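Local coordinates for protein molybdopterin biosynthesis enzyme, MoaB (Thermus thermophilus, PDB 3MCH) that probably binds molybdopterin and takes part in the biosynthesis of the molybdenum cofactor, at residues P44-L56 / P76-L88. Sequence-based numbering, arbitrary orientation.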
# COMPACT_ATOMS: atom_id res chain seq x y z
N PRO B 44 -0.35 27.56 0.10
CA PRO B 44 -1.19 27.39 1.29
C PRO B 44 -1.77 25.97 1.39
O PRO B 44 -1.68 25.19 0.44
CB PRO B 44 -2.30 28.43 1.08
CG PRO B 44 -1.66 29.46 0.21
CD PRO B 44 -0.89 28.62 -0.77
N ASP B 45 -2.34 25.66 2.54
CA ASP B 45 -2.96 24.35 2.77
C ASP B 45 -4.34 24.47 2.15
O ASP B 45 -5.35 24.37 2.85
CB ASP B 45 -3.12 24.08 4.26
CG ASP B 45 -1.87 23.52 4.89
OD1 ASP B 45 -1.42 22.44 4.45
OD2 ASP B 45 -1.33 24.15 5.82
N GLU B 46 -4.39 24.71 0.85
CA GLU B 46 -5.66 24.84 0.16
C GLU B 46 -5.56 23.94 -1.06
O GLU B 46 -4.87 24.27 -2.02
CB GLU B 46 -6.01 26.26 -0.28
CG GLU B 46 -6.42 27.18 0.86
CD GLU B 46 -7.70 26.73 1.55
OE1 GLU B 46 -8.70 26.49 0.83
OE2 GLU B 46 -7.71 26.64 2.79
N PRO B 47 -6.27 22.80 -1.05
CA PRO B 47 -6.25 21.87 -2.17
C PRO B 47 -6.29 22.54 -3.55
O PRO B 47 -5.50 22.21 -4.43
CB PRO B 47 -7.46 20.99 -1.90
CG PRO B 47 -7.46 20.90 -0.41
CD PRO B 47 -7.18 22.34 0.01
N PRO B 48 -7.22 23.50 -3.75
CA PRO B 48 -7.32 24.18 -5.04
C PRO B 48 -6.00 24.80 -5.49
O PRO B 48 -5.61 24.69 -6.66
CB PRO B 48 -8.38 25.25 -4.78
CG PRO B 48 -9.26 24.60 -3.78
CD PRO B 48 -8.27 23.96 -2.83
N MET B 49 -5.31 25.44 -4.56
CA MET B 49 -4.05 26.09 -4.86
C MET B 49 -2.91 25.10 -5.04
O MET B 49 -2.03 25.30 -5.87
CB MET B 49 -3.71 27.09 -3.76
CG MET B 49 -4.75 28.18 -3.64
SD MET B 49 -4.30 29.39 -2.40
CE MET B 49 -3.15 30.40 -3.34
N ILE B 50 -2.93 24.03 -4.25
CA ILE B 50 -1.90 23.00 -4.38
C ILE B 50 -2.01 22.42 -5.78
O ILE B 50 -1.01 22.28 -6.49
CB ILE B 50 -2.09 21.87 -3.34
CG1 ILE B 50 -1.84 22.41 -1.93
CG2 ILE B 50 -1.15 20.71 -3.64
CD1 ILE B 50 -2.34 21.51 -0.80
N LYS B 51 -3.23 22.10 -6.17
CA LYS B 51 -3.49 21.52 -7.49
C LYS B 51 -3.10 22.44 -8.64
O LYS B 51 -2.60 21.97 -9.66
CB LYS B 51 -4.96 21.12 -7.59
CG LYS B 51 -5.38 20.12 -6.51
CD LYS B 51 -6.84 19.69 -6.61
CE LYS B 51 -7.09 18.82 -7.83
NZ LYS B 51 -8.47 18.25 -7.82
N LYS B 52 -3.32 23.75 -8.49
CA LYS B 52 -2.96 24.68 -9.56
C LYS B 52 -1.46 24.63 -9.85
O LYS B 52 -1.05 24.60 -11.01
CB LYS B 52 -3.36 26.11 -9.20
CG LYS B 52 -3.02 27.10 -10.31
CD LYS B 52 -3.34 28.54 -9.94
CE LYS B 52 -2.93 29.49 -11.06
NZ LYS B 52 -3.25 30.91 -10.74
N VAL B 53 -0.66 24.63 -8.79
CA VAL B 53 0.79 24.58 -8.94
C VAL B 53 1.23 23.24 -9.52
O VAL B 53 2.04 23.20 -10.44
CB VAL B 53 1.51 24.80 -7.58
CG1 VAL B 53 3.01 24.65 -7.76
CG2 VAL B 53 1.18 26.19 -7.04
N LEU B 54 0.72 22.15 -8.97
CA LEU B 54 1.08 20.82 -9.46
C LEU B 54 0.69 20.69 -10.93
O LEU B 54 1.42 20.09 -11.72
CB LEU B 54 0.39 19.73 -8.64
CG LEU B 54 0.81 19.56 -7.18
CD1 LEU B 54 -0.00 18.42 -6.56
CD2 LEU B 54 2.30 19.26 -7.10
N ARG B 55 -0.45 21.26 -11.28
CA ARG B 55 -0.95 21.20 -12.65
C ARG B 55 -0.01 21.99 -13.57
O ARG B 55 0.37 21.52 -14.64
CB ARG B 55 -2.36 21.81 -12.71
CG ARG B 55 -3.14 21.47 -13.97
CD ARG B 55 -4.40 22.32 -14.06
NE ARG B 55 -5.21 22.26 -12.85
CZ ARG B 55 -5.92 21.20 -12.46
NH1 ARG B 55 -6.62 21.25 -11.34
NH2 ARG B 55 -5.93 20.10 -13.20
N LEU B 56 0.35 23.19 -13.12
CA LEU B 56 1.24 24.07 -13.87
C LEU B 56 2.60 23.42 -14.09
O LEU B 56 3.09 23.33 -15.22
CB LEU B 56 1.45 25.37 -13.09
CG LEU B 56 0.96 26.70 -13.68
CD1 LEU B 56 -0.54 26.66 -13.90
CD2 LEU B 56 1.33 27.83 -12.72
N PRO B 76 -6.83 17.12 10.30
CA PRO B 76 -7.90 17.41 9.34
C PRO B 76 -7.53 18.44 8.28
O PRO B 76 -8.16 18.51 7.22
CB PRO B 76 -9.04 17.88 10.23
CG PRO B 76 -8.83 17.08 11.48
CD PRO B 76 -7.34 17.21 11.68
N ARG B 77 -6.51 19.26 8.56
CA ARG B 77 -6.10 20.29 7.62
C ARG B 77 -5.11 19.75 6.59
O ARG B 77 -4.97 20.31 5.49
CB ARG B 77 -5.49 21.48 8.36
CG ARG B 77 -5.30 22.71 7.48
CD ARG B 77 -6.01 23.93 8.05
NE ARG B 77 -5.93 25.08 7.16
CZ ARG B 77 -6.50 25.13 5.96
NH1 ARG B 77 -7.19 24.10 5.50
NH2 ARG B 77 -6.37 26.22 5.21
N ASP B 78 -4.41 18.67 6.93
CA ASP B 78 -3.44 18.06 6.02
C ASP B 78 -4.17 17.34 4.89
O ASP B 78 -4.63 16.21 5.07
CB ASP B 78 -2.56 17.05 6.77
CG ASP B 78 -1.83 17.67 7.93
OD1 ASP B 78 -1.22 18.75 7.75
OD2 ASP B 78 -1.84 17.08 9.03
N ARG B 79 -4.28 17.99 3.74
CA ARG B 79 -4.97 17.39 2.61
C ARG B 79 -4.11 17.30 1.35
O ARG B 79 -4.63 17.16 0.24
CB ARG B 79 -6.26 18.17 2.31
CG ARG B 79 -7.30 18.02 3.41
CD ARG B 79 -8.54 18.87 3.14
NE ARG B 79 -8.29 20.29 3.33
CZ ARG B 79 -9.22 21.24 3.26
NH1 ARG B 79 -10.48 20.92 2.99
NH2 ARG B 79 -8.89 22.51 3.45
N THR B 80 -2.80 17.38 1.52
CA THR B 80 -1.89 17.30 0.38
C THR B 80 -2.05 15.99 -0.38
O THR B 80 -2.01 15.98 -1.61
CB THR B 80 -0.42 17.46 0.83
OG1 THR B 80 -0.26 18.75 1.44
CG2 THR B 80 0.52 17.37 -0.37
N PRO B 81 -2.23 14.86 0.33
CA PRO B 81 -2.39 13.58 -0.38
C PRO B 81 -3.65 13.56 -1.23
O PRO B 81 -3.62 13.13 -2.38
CB PRO B 81 -2.44 12.56 0.76
CG PRO B 81 -1.60 13.19 1.82
CD PRO B 81 -2.09 14.63 1.78
N GLU B 82 -4.76 14.02 -0.66
CA GLU B 82 -6.02 14.05 -1.39
C GLU B 82 -5.92 14.94 -2.62
O GLU B 82 -6.37 14.58 -3.70
CB GLU B 82 -7.17 14.54 -0.50
CG GLU B 82 -7.58 13.58 0.60
CD GLU B 82 -6.88 13.85 1.91
OE1 GLU B 82 -5.63 13.93 1.93
OE2 GLU B 82 -7.58 13.98 2.94
N ALA B 83 -5.34 16.12 -2.44
CA ALA B 83 -5.20 17.06 -3.54
C ALA B 83 -4.34 16.47 -4.65
O ALA B 83 -4.63 16.64 -5.84
CB ALA B 83 -4.58 18.37 -3.05
N THR B 84 -3.29 15.76 -4.26
CA THR B 84 -2.39 15.15 -5.22
C THR B 84 -3.02 13.98 -5.97
O THR B 84 -2.94 13.92 -7.19
CB THR B 84 -1.10 14.66 -4.52
OG1 THR B 84 -0.46 15.76 -3.86
CG2 THR B 84 -0.14 14.04 -5.53
N ARG B 85 -3.64 13.06 -5.23
CA ARG B 85 -4.26 11.89 -5.84
C ARG B 85 -5.21 12.27 -6.97
O ARG B 85 -5.26 11.61 -8.00
CB ARG B 85 -5.04 11.08 -4.81
CG ARG B 85 -4.20 10.42 -3.73
CD ARG B 85 -5.03 9.36 -3.01
NE ARG B 85 -5.29 8.21 -3.86
CZ ARG B 85 -6.26 7.32 -3.65
NH1 ARG B 85 -7.06 7.45 -2.61
NH2 ARG B 85 -6.40 6.30 -4.48
N GLU B 86 -5.96 13.34 -6.76
CA GLU B 86 -6.92 13.81 -7.74
C GLU B 86 -6.30 14.26 -9.06
O GLU B 86 -6.99 14.36 -10.07
CB GLU B 86 -7.76 14.94 -7.14
CG GLU B 86 -8.71 14.47 -6.04
CD GLU B 86 -9.16 15.59 -5.12
OE1 GLU B 86 -9.40 16.71 -5.62
OE2 GLU B 86 -9.29 15.35 -3.91
N LEU B 87 -4.99 14.51 -9.05
CA LEU B 87 -4.28 14.95 -10.25
C LEU B 87 -3.44 13.86 -10.92
O LEU B 87 -2.92 14.06 -12.01
CB LEU B 87 -3.37 16.14 -9.91
CG LEU B 87 -4.00 17.45 -9.44
CD1 LEU B 87 -2.91 18.42 -9.01
CD2 LEU B 87 -4.85 18.05 -10.56
N LEU B 88 -3.31 12.72 -10.26
CA LEU B 88 -2.51 11.62 -10.79
C LEU B 88 -3.21 10.74 -11.81
O LEU B 88 -4.41 10.47 -11.68
CB LEU B 88 -2.03 10.73 -9.65
CG LEU B 88 -1.26 11.43 -8.53
CD1 LEU B 88 -0.92 10.42 -7.44
CD2 LEU B 88 -0.01 12.08 -9.09
O HOH W 1 -2.42 20.35 3.05
O HOH W 2 -6.28 21.87 3.75
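K51 crosses L87 obliquely and ends on E86. Its CE rests 3.6 Å from L87 CD2. K51 NZ forms a salt bridge to E86 OE1 at 2.8 Å, reaching that oxygen on its anti side and somewhat out of the carboxylate plane. The lysine chain is straight to CD and then bends (chi3 69°), which swings NZ over to the glutamate. L87 points toward helix 47-56 with its branches split: CD1 packs against K51 CA and L54 CB, while CD2 touches the guanidinium of R55. Shortening K51 to an alanine removes the chain and its amine, which would probably leave E86 without this charged mate and uncover one flank of L87. Helices 47-56 and 80-85 cross at -47°. Their axes come within 9.1 Å. The small A83 is consistent with the close approach at P47: A83 CB sits 4.1 Å from P47 CB and also meets I50 CG2.

At the N-terminal ends the contact turns polar. R77 NH2 gives E46 OE2 a 2.8 Å bond in the guanidinium plane. That bond is nearly straight (169°), although the carboxylate is turned well out of the same plane. D45 CB covers one face of the R77 guanidinium, and NH2 has a second acid partner in D11. R79 lays its guanidinium against P47, with CD over one face, offset toward the rim. Two waters fill in: one joins D45 OD1 to R79 N and T80 OG1, the other joins D45 O to R77 O and R79 NE. T80 OG1 also bonds to G70 O.

The pair belongs to the alpha/beta fold of the MogA/MoaB family, with I50, L54, T80 and T84 turned onto strands of the central sheet. Salt bridges and water-linked groups border an apolar seam, where A83 O is buried against K51 CG without a polar partner.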